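Local structure of Uly1 (Catenovulum maritimum, 7DRQ) at residues V10-L15 / M62-G68; G357-G363 / S379-A385. The protein is a polysaccharide lyase of family 24 from a marine bacterium, which probably cleaves the algal polysaccharide ulvan by elimination, and carries bound calcium ions. All blocks are in the same frame, centred on the assembly; numbering follows the deposited sequence.

Contact 1: V10-L15 / M62-G68; sequences VTDQAL and MTWYRGG
Thr11 and Trp64 reach across the contact toward each other, and the methyl of the threonine settles on the indole: CG2 of Thr11 stands 3.7 Å from the centroid of the Trp64 six-membered ring, 9° off its normal, a CH-pi contact. Threonine suits the place with both its branches: OG1, anti to the backbone N (chi1 -177°), also lies 3.3 Å from Trp64 CH2, and it accepts from the backbone N of Gln13 at 2.9 Å in an ST turn where the strand bends at Asp12. At the indole's far end NE1 bonds to Thr77, which fixes how the plane is turned. Beside it, CG2 of Val10 rests 3.8 Å from SE of the selenomethionine at Met62. Beyond the bend the backbones meet: Leu15 N gives to Tyr65 O at 2.8 Å and Gly67 N to Gln13 O at 2.7 Å. CD2 of Leu15 packs against CB of Tyr65, and glycine suits position 67 because a CB there would press on Leu15 CA. The Arg66 guanidinium forms salt bridges with Asp71 and Glu90. The contact joins two neighbouring blade sheets of a beta-propeller, one completed by the N-terminal strand 3-15 beside the C-terminal strand 469-478, the textbook "Velcro" closure.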
# COMPACT_ATOMS: atom_id res chain seq x y z
N VAL A 10 2.37 17.63 -11.03
CA VAL A 10 2.52 16.38 -11.77
C VAL A 10 1.58 16.34 -12.96
O VAL A 10 2.00 16.07 -14.08
CB VAL A 10 2.31 15.19 -10.83
CG1 VAL A 10 2.43 13.86 -11.61
CG2 VAL A 10 3.32 15.24 -9.69
N THR A 11 0.29 16.58 -12.72
CA THR A 11 -0.67 16.56 -13.81
C THR A 11 -1.91 17.32 -13.38
O THR A 11 -2.17 17.51 -12.19
CB THR A 11 -1.04 15.12 -14.21
OG1 THR A 11 -1.94 15.13 -15.33
CG2 THR A 11 -1.72 14.39 -13.06
N ASP A 12 -2.66 17.78 -14.38
CA ASP A 12 -4.00 18.31 -14.19
C ASP A 12 -5.06 17.31 -14.63
O ASP A 12 -6.24 17.67 -14.70
CB ASP A 12 -4.18 19.61 -14.97
CG ASP A 12 -3.41 20.76 -14.38
OD1 ASP A 12 -3.46 20.95 -13.14
OD2 ASP A 12 -2.75 21.48 -15.15
N GLN A 13 -4.66 16.08 -14.94
CA GLN A 13 -5.56 15.10 -15.52
C GLN A 13 -5.60 13.80 -14.72
O GLN A 13 -5.88 12.74 -15.29
CB GLN A 13 -5.17 14.79 -16.97
CG GLN A 13 -5.08 16.00 -17.87
CD GLN A 13 -5.59 15.70 -19.26
OE1 GLN A 13 -5.23 14.68 -19.85
NE2 GLN A 13 -6.43 16.58 -19.79
N ALA A 14 -5.33 13.86 -13.42
CA ALA A 14 -5.40 12.65 -12.60
C ALA A 14 -6.84 12.19 -12.43
O ALA A 14 -7.74 13.00 -12.17
CB ALA A 14 -4.78 12.90 -11.22
N LEU A 15 -7.06 10.89 -12.59
CA LEU A 15 -8.41 10.34 -12.53
C LEU A 15 -9.00 10.47 -11.12
O LEU A 15 -8.33 10.20 -10.12
CB LEU A 15 -8.41 8.88 -12.97
CG LEU A 15 -9.75 8.14 -12.85
CD1 LEU A 15 -10.80 8.78 -13.77
CD2 LEU A 15 -9.59 6.65 -13.16
N MSE A 62 6.38 8.24 -10.09
CA MSE A 62 5.02 8.35 -9.58
C MSE A 62 4.01 7.77 -10.56
O MSE A 62 4.07 8.05 -11.75
CB MSE A 62 4.67 9.82 -9.30
CG MSE A 62 5.53 10.42 -8.21
SE MSE A 62 5.25 12.37 -8.17
CE MSE A 62 6.52 12.94 -9.53
N THR A 63 3.09 6.95 -10.05
CA THR A 63 2.06 6.34 -10.87
C THR A 63 0.72 7.02 -10.61
O THR A 63 0.49 7.62 -9.56
CB THR A 63 1.93 4.85 -10.60
OG1 THR A 63 1.44 4.65 -9.27
CG2 THR A 63 3.28 4.13 -10.76
N TRP A 64 -0.18 6.88 -11.58
CA TRP A 64 -1.53 7.42 -11.51
C TRP A 64 -2.31 6.90 -12.70
O TRP A 64 -1.73 6.58 -13.74
CB TRP A 64 -1.52 8.96 -11.49
CG TRP A 64 -0.66 9.63 -12.56
CD1 TRP A 64 0.70 9.67 -12.62
CD2 TRP A 64 -1.13 10.39 -13.68
NE1 TRP A 64 1.12 10.40 -13.71
CE2 TRP A 64 0.02 10.85 -14.38
CE3 TRP A 64 -2.39 10.73 -14.17
CZ2 TRP A 64 -0.08 11.60 -15.54
CZ3 TRP A 64 -2.48 11.49 -15.32
CH2 TRP A 64 -1.33 11.93 -15.99
N TYR A 65 -3.63 6.80 -12.53
CA TYR A 65 -4.54 6.67 -13.66
C TYR A 65 -4.92 8.06 -14.15
O TYR A 65 -5.10 8.98 -13.35
CB TYR A 65 -5.81 5.93 -13.24
CG TYR A 65 -5.63 4.48 -12.91
CD1 TYR A 65 -5.53 3.52 -13.91
CD2 TYR A 65 -5.57 4.06 -11.58
CE1 TYR A 65 -5.37 2.19 -13.60
CE2 TYR A 65 -5.40 2.73 -11.27
CZ TYR A 65 -5.32 1.80 -12.28
OH TYR A 65 -5.16 0.49 -11.93
N ARG A 66 -5.06 8.20 -15.47
CA ARG A 66 -5.42 9.47 -16.10
C ARG A 66 -6.93 9.55 -16.34
O ARG A 66 -7.56 8.58 -16.76
CB ARG A 66 -4.67 9.64 -17.42
CG ARG A 66 -4.94 10.98 -18.10
CD ARG A 66 -4.11 11.13 -19.37
NE ARG A 66 -4.55 10.16 -20.36
CZ ARG A 66 -3.85 9.79 -21.43
NH1 ARG A 66 -2.66 10.33 -21.66
NH2 ARG A 66 -4.35 8.88 -22.25
N GLY A 67 -7.52 10.74 -16.07
CA GLY A 67 -8.93 10.93 -16.31
C GLY A 67 -9.21 11.40 -17.73
O GLY A 67 -8.29 11.70 -18.50
N GLY A 68 -10.49 11.44 -18.09
CA GLY A 68 -11.59 11.05 -17.21
C GLY A 68 -12.09 9.63 -17.38
O GLY A 68 -11.31 8.72 -17.67
O HOH W 1 -7.20 13.27 -20.16

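Contact 2: G357-G363 / S379-A385; sequences GDLHLIG and SHTYQKA
Residues 357-363 and 379-385 pair as the open ends of an antiparallel beta hairpin, strands 359-369 and 372-383, within one sheet of the propeller. Backbone bonds come first. Leu359 with Gln383, Leu361 with Thr381 and Gly363 with Ser379 are hydrogen-bonded pairs, each exchanging two N-H to O bonds; in the middle one, Leu361 N reaches Thr381 O at 2.8 Å and Thr381 N reaches Leu361 O at 2.7 Å. The non-hydrogen-bonded pairs, His360 with Tyr382 and Ile362 with His380, bring their CA atoms closer and add CA-H...O contacts.

Polar side chains extend this ladder. Asp358 turns OD1 to the backbone N of Ala385 at 2.8 Å, meeting it on the anti side, 26° out of the carboxylate plane, while OD2 bonds to Thr354. With the carboxylate gone, as with an alanine here, the Ala385 N-H and the Thr354 hydroxyl would probably lose this partner and the chain around Ala385 be held less firmly. Further along, His360 ND1 and His380 NE2 share a nearly straight hydrogen bond of 2.8 Å, rim to rim, with the ring planes 32° apart. Histidine suits both places because its second nitrogen is used too: His360 NE2 meets Gly427 N, and His380 ND1 meets Asn429.

Aromatic and apolar packing completes the two faces. With CG of Tyr382 wedged between its own backbone N and carbonyl carbon (chi1 59°), CD1 lies 3.7 Å above the plane of the His380 ring, over its centre. On the other face Leu359 and Leu361 pack on Tyr295 of strand 290-298. There Thr381 OG1 bonds to Thr392 OG1, and a water donates to Leu361 O at 3.1 Å and hydrogen-bonds Ser379 OG at 2.8 Å and Thr381 OG1 at 2.9 Å.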
# COMPACT_ATOMS: atom_id res chain seq x y z
N GLY A 357 16.07 0.85 16.72
CA GLY A 357 15.39 -0.34 17.19
C GLY A 357 14.13 -0.08 17.97
O GLY A 357 13.56 -1.03 18.51
N ASP A 358 13.70 1.18 18.07
CA ASP A 358 12.43 1.50 18.73
C ASP A 358 11.27 0.96 17.90
O ASP A 358 11.14 1.27 16.72
CB ASP A 358 12.25 3.01 18.91
CG ASP A 358 13.50 3.70 19.43
OD1 ASP A 358 13.91 3.39 20.58
OD2 ASP A 358 14.06 4.55 18.71
N LEU A 359 10.42 0.18 18.54
CA LEU A 359 9.26 -0.42 17.89
C LEU A 359 8.02 0.41 18.21
O LEU A 359 7.77 0.70 19.38
CB LEU A 359 9.07 -1.86 18.35
CG LEU A 359 7.72 -2.50 18.05
CD1 LEU A 359 7.57 -2.70 16.56
CD2 LEU A 359 7.56 -3.83 18.81
N HIS A 360 7.24 0.75 17.19
CA HIS A 360 6.06 1.60 17.32
C HIS A 360 4.92 1.02 16.50
O HIS A 360 5.13 0.69 15.33
CB HIS A 360 6.36 3.03 16.86
CG HIS A 360 7.33 3.75 17.73
ND1 HIS A 360 6.94 4.53 18.79
CD2 HIS A 360 8.69 3.78 17.71
CE1 HIS A 360 8.01 5.01 19.40
NE2 HIS A 360 9.08 4.58 18.76
N LEU A 361 3.74 0.91 17.10
CA LEU A 361 2.52 0.49 16.40
C LEU A 361 1.35 1.36 16.83
O LEU A 361 1.21 1.69 18.01
CB LEU A 361 2.16 -0.97 16.68
CG LEU A 361 3.30 -1.98 16.56
CD1 LEU A 361 3.92 -2.29 17.93
CD2 LEU A 361 2.80 -3.25 15.90
N ILE A 362 0.49 1.70 15.87
CA ILE A 362 -0.68 2.52 16.15
C ILE A 362 -1.92 1.80 15.62
O ILE A 362 -1.85 0.96 14.72
CB ILE A 362 -0.57 3.93 15.54
CG1 ILE A 362 -0.45 3.85 14.02
CG2 ILE A 362 0.62 4.67 16.14
CD1 ILE A 362 -0.59 5.21 13.34
N GLY A 363 -3.07 2.16 16.20
CA GLY A 363 -4.33 1.56 15.81
C GLY A 363 -5.48 2.50 16.11
O GLY A 363 -5.36 3.42 16.92
N SER A 379 -4.61 4.25 19.60
CA SER A 379 -3.59 3.69 20.48
C SER A 379 -2.21 3.82 19.86
O SER A 379 -2.04 3.81 18.64
CB SER A 379 -3.84 2.20 20.82
OG SER A 379 -4.00 1.42 19.64
N HIS A 380 -1.22 3.97 20.74
CA HIS A 380 0.19 3.98 20.39
C HIS A 380 0.88 2.97 21.28
O HIS A 380 0.87 3.12 22.51
CB HIS A 380 0.78 5.38 20.57
CG HIS A 380 2.22 5.49 20.18
ND1 HIS A 380 2.96 6.62 20.46
CD2 HIS A 380 3.05 4.64 19.53
CE1 HIS A 380 4.19 6.45 20.00
NE2 HIS A 380 4.27 5.26 19.43
N THR A 381 1.46 1.95 20.68
CA THR A 381 2.19 0.91 21.41
C THR A 381 3.66 1.02 21.04
O THR A 381 3.99 1.09 19.86
CB THR A 381 1.65 -0.48 21.05
OG1 THR A 381 0.29 -0.59 21.48
CG2 THR A 381 2.48 -1.57 21.71
N TYR A 382 4.54 1.08 22.04
CA TYR A 382 5.92 1.33 21.68
C TYR A 382 6.88 0.70 22.68
O TYR A 382 6.55 0.49 23.85
CB TYR A 382 6.22 2.83 21.53
CG TYR A 382 5.95 3.66 22.75
CD1 TYR A 382 4.67 4.13 23.04
CD2 TYR A 382 6.99 3.99 23.63
CE1 TYR A 382 4.41 4.90 24.17
CE2 TYR A 382 6.75 4.77 24.76
CZ TYR A 382 5.46 5.22 25.02
OH TYR A 382 5.21 5.98 26.14
N GLN A 383 8.06 0.36 22.17
CA GLN A 383 9.10 -0.30 22.95
C GLN A 383 10.41 0.40 22.61
O GLN A 383 10.87 0.33 21.47
CB GLN A 383 9.16 -1.79 22.64
CG GLN A 383 10.12 -2.55 23.55
CD GLN A 383 10.39 -3.97 23.08
OE1 GLN A 383 10.55 -4.22 21.89
NE2 GLN A 383 10.47 -4.91 24.02
N LYS A 384 11.00 1.08 23.59
CA LYS A 384 12.23 1.81 23.33
C LYS A 384 13.39 0.84 23.14
O LYS A 384 13.59 -0.09 23.93
CB LYS A 384 12.52 2.76 24.49
CG LYS A 384 13.81 3.58 24.30
CD LYS A 384 13.91 4.69 25.33
CE LYS A 384 15.26 5.37 25.24
NZ LYS A 384 15.37 6.53 26.18
N ALA A 385 14.16 1.05 22.06
CA ALA A 385 15.39 0.32 21.77
C ALA A 385 15.19 -1.20 21.71
O ALA A 385 16.13 -1.96 21.92
CB ALA A 385 16.49 0.67 22.79
O HOH W 2 -1.33 0.67 19.47

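Contacts 1 and 2 lie on opposite sides of the chain's centre, with their own centres 36 Å apart and their nearest atoms about 23 Å apart, so neither touches the other. They follow in series along the chain and show two levels of propeller construction: contact 1 ties one blade sheet to the next, whereas contact 2 pairs neighbouring strands inside a single sheet. Contact 1 comes near a residue of a calcium site, contact 2 near a bound ion, and neither supplies a ligand. The side chain of Tyr65 is about 9 Å from that of Lys185, a residue of the first calcium site; the nearest-atom distance from Gly357 to a bound calcium ion is about 8 Å.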